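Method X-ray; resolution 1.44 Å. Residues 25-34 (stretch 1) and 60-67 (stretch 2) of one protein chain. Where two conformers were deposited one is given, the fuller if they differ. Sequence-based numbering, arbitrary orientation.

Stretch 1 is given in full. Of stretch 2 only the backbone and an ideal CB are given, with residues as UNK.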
# COMPACT_ATOMS: atom_id res chain seq x y z
N VAL A 25 -4.25 10.28 -6.07
CA VAL A 25 -4.55 8.93 -5.62
C VAL A 25 -3.82 8.72 -4.30
O VAL A 25 -2.63 9.04 -4.19
CB VAL A 25 -4.11 7.88 -6.67
CG1 VAL A 25 -4.47 6.46 -6.22
CG2 VAL A 25 -4.78 8.17 -8.00
N ILE A 26 -4.53 8.20 -3.30
CA ILE A 26 -4.00 8.00 -1.95
C ILE A 26 -3.75 6.51 -1.75
O ILE A 26 -4.64 5.70 -2.02
CB ILE A 26 -4.98 8.52 -0.89
CG1 ILE A 26 -5.26 10.02 -1.07
CG2 ILE A 26 -4.44 8.21 0.50
CD1 ILE A 26 -6.39 10.55 -0.19
N PHE A 27 -2.56 6.15 -1.26
CA PHE A 27 -2.23 4.77 -0.91
C PHE A 27 -2.03 4.67 0.59
O PHE A 27 -1.33 5.49 1.18
CB PHE A 27 -0.93 4.33 -1.59
CG PHE A 27 -1.01 4.31 -3.08
CD1 PHE A 27 -1.35 3.16 -3.76
CD2 PHE A 27 -0.78 5.47 -3.80
CE1 PHE A 27 -1.43 3.16 -5.14
CE2 PHE A 27 -0.88 5.48 -5.18
CZ PHE A 27 -1.19 4.32 -5.84
N ASP A 28 -2.64 3.65 1.19
CA ASP A 28 -2.35 3.25 2.56
C ASP A 28 -2.35 4.38 3.60
O ASP A 28 -1.33 4.63 4.25
CB ASP A 28 -1.03 2.49 2.63
CG ASP A 28 -1.05 1.17 1.88
OD1 ASP A 28 -2.07 0.84 1.25
OD2 ASP A 28 -0.02 0.45 1.92
N PRO A 29 -3.47 5.08 3.77
CA PRO A 29 -3.57 6.09 4.83
C PRO A 29 -3.72 5.44 6.20
O PRO A 29 -4.83 5.06 6.60
CB PRO A 29 -4.82 6.89 4.43
CG PRO A 29 -5.70 5.89 3.74
CD PRO A 29 -4.77 4.87 3.09
N GLY A 30 -2.61 5.29 6.91
CA GLY A 30 -2.54 4.37 8.02
C GLY A 30 -2.80 4.93 9.40
O GLY A 30 -3.14 4.18 10.32
N GLY A 31 -2.64 6.24 9.56
CA GLY A 31 -2.79 6.88 10.85
C GLY A 31 -2.74 8.38 10.65
O GLY A 31 -2.67 8.86 9.52
N ASP A 32 -2.79 9.10 11.76
CA ASP A 32 -2.67 10.56 11.77
C ASP A 32 -3.47 11.19 10.63
O ASP A 32 -2.96 11.95 9.81
CB ASP A 32 -1.20 10.98 11.74
CG ASP A 32 -0.97 12.39 12.22
OD1 ASP A 32 -1.95 13.11 12.51
OD2 ASP A 32 0.21 12.77 12.31
N ALA A 33 -4.76 10.83 10.58
CA ALA A 33 -5.60 11.23 9.45
C ALA A 33 -5.57 12.73 9.23
O ALA A 33 -5.54 13.20 8.09
CB ALA A 33 -7.05 10.78 9.68
N GLU A 34 -5.56 13.51 10.32
CA GLU A 34 -5.66 14.96 10.20
C GLU A 34 -4.43 15.55 9.52
O GLU A 34 -4.54 16.51 8.76
CB GLU A 34 -5.88 15.58 11.58
CG GLU A 34 -7.24 15.25 12.20
CD GLU A 34 -7.37 13.80 12.61
OE1 GLU A 34 -6.36 13.20 13.07
OE2 GLU A 34 -8.49 13.26 12.47
N UNK A 60 -4.41 1.31 7.49
CA UNK A 60 -5.84 1.59 7.33
C UNK A 60 -6.40 2.53 8.38
O UNK A 60 -7.59 2.86 8.32
CB UNK A 60 -6.63 0.28 7.36
N UNK A 61 -5.61 2.98 9.35
CA UNK A 61 -6.17 3.70 10.48
C UNK A 61 -6.82 5.03 10.12
O UNK A 61 -7.71 5.49 10.83
CB UNK A 61 -5.07 3.94 11.52
N UNK A 62 -6.40 5.64 9.01
CA UNK A 62 -6.98 6.90 8.55
C UNK A 62 -8.00 6.72 7.43
O UNK A 62 -8.49 7.72 6.90
CB UNK A 62 -5.87 7.84 8.08
N UNK A 63 -8.34 5.48 7.07
CA UNK A 63 -9.25 5.26 5.94
C UNK A 63 -10.61 5.92 6.18
O UNK A 63 -11.12 6.62 5.30
CB UNK A 63 -9.43 3.76 5.69
N UNK A 64 -11.21 5.70 7.35
CA UNK A 64 -12.53 6.26 7.65
C UNK A 64 -12.54 7.77 7.42
O UNK A 64 -13.39 8.30 6.69
CB UNK A 64 -12.93 5.94 9.09
N UNK A 65 -11.60 8.47 8.05
CA UNK A 65 -11.61 9.93 7.99
C UNK A 65 -11.36 10.42 6.58
O UNK A 65 -12.02 11.35 6.11
CB UNK A 65 -10.56 10.51 8.94
N UNK A 66 -10.41 9.81 5.87
CA UNK A 66 -10.12 10.24 4.51
C UNK A 66 -11.30 9.93 3.59
O UNK A 66 -11.74 10.78 2.80
CB UNK A 66 -8.85 9.56 3.99
N UNK A 67 -11.85 8.71 3.69
CA UNK A 67 -13.00 8.34 2.88
C UNK A 67 -14.19 9.27 3.14
O UNK A 67 -14.85 9.73 2.20
CB UNK A 67 -13.39 6.89 3.16

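Stretch 1 leaves its strand at Phe-27, turns through Pro-29 and two glycines, and enters a helix at Ala-33. Toward stretch 2 it offers the apolar end of Ile-26, the ring of Pro-29, the methyl of Ala-33 and the backbone carbonyls of the loop.

At position 60 the backbone lies close to Gly-30, with N 3.6 Å from Gly-30 CA, but CA-to-CB points away. Stretch 1 therefore sets little limit here, and many side chains, polar or apolar, would be compatible. The residue is Ile-60, with chi1 in p and chi2 in t. Its side chain comes no nearer to stretch 1 than 5.1 Å, between Ile-60 CB and Pro-29 O, so the contact it makes comes from its backbone, and its carbonyl opens a type I turn by accepting a hydrogen bond from the N of position 63.

Position 61 is far more restricted. Its phi/psi of -64/-25 would suit almost any residue, so the backbone conformation does not call for glycine. The ideal CB, however, falls 2.3 Å from Gly-30 O, a clash, and in this arrangement only a residue without a side chain fits. Gly-61 is found, and its N approaches the same carbonyl in a weak hydrogen bond, Gly-61 N to Gly-30 O, 2.9 Å at 122°.

At position 62, CA-to-CB points toward stretch 1 into a narrow space. The ideal CB is 3.3 Å from Pro-29 O, 3.6 Å from Ala-33 CB and 3.7 Å from Gly-31 O, which favours a very small side chain, alanine above all, with glycine possible at the cost of the methyl contacts. Ala-62 is deposited. Its CB packs 3.5 Å from Ala-33 CB and 4.0 Å from Pro-29 CB, while Ala-62 N donates to Pro-29 O at 2.9 Å, tying the turn to the loop.

Position 63 begins the helix with CA-to-CB sideways, its ideal CB 4.7 Å from Pro-29 CG. A medium-sized apolar group could reach the ring from there; valine, isoleucine or leucine would be reasonable. Val-63, chi1 in t, places CG2 3.8 Å from Pro-29 CG.

Position 64 has nothing of stretch 1 within 5.5 Å of its ideal CB, so a polar residue is as acceptable as any. Asp-64 forms a salt bridge with position 67, one helical turn on.

At position 65, CB again points toward stretch 1, 3.6 Å from Ala-33 CB. Such proximity suits a small residue, alanine or perhaps serine. Ala-65 makes this methyl-to-methyl contact, so that Ala-33 CB touches both Ala-62 and Ala-65.

Position 66 also faces stretch 1, with the ideal CB 4.8 Å from Pro-29 CG and 5.0 Å from Ile-26 CD1. That gap suits a branched aliphatic side chain. Val-66, in t, fills it: CG1 lies 3.6 Å from Ile-26 CD1, and CG2 4.3 Å from Pro-29 CB.

Position 67 is out of reach, and a long polar chain is unhindered by stretch 1. Arg-67 completes the salt bridge, Arg-67 NH1 lying 2.8 Å from Asp-64 OD1.

Stretch 2, residues 60-67: IGAVDAVR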
# COMPACT_ATOMS: atom_id res chain seq x y z
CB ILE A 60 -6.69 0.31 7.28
CG1 ILE A 60 -6.69 -0.36 8.66
CG2 ILE A 60 -6.19 -0.62 6.17
CD1 ILE A 60 -7.69 -1.48 8.81
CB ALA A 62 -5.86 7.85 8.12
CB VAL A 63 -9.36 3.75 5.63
CG1 VAL A 63 -10.54 3.48 4.71
CG2 VAL A 63 -8.09 3.25 4.99
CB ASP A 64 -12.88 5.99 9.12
CG ASP A 64 -13.46 4.60 9.37
OD1 ASP A 64 -14.07 4.00 8.45
OD2 ASP A 64 -13.33 4.12 10.52
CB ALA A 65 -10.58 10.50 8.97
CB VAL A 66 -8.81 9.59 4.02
CG1 VAL A 66 -8.59 9.91 2.57
CG2 VAL A 66 -7.63 10.10 4.84
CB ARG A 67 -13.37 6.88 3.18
CG ARG A 67 -14.54 6.31 2.42
CD ARG A 67 -15.09 5.09 3.16
NE ARG A 67 -15.70 5.48 4.43
CZ ARG A 67 -15.38 4.96 5.62
NH1 ARG A 67 -14.46 4.02 5.72
NH2 ARG A 67 -16.00 5.39 6.71
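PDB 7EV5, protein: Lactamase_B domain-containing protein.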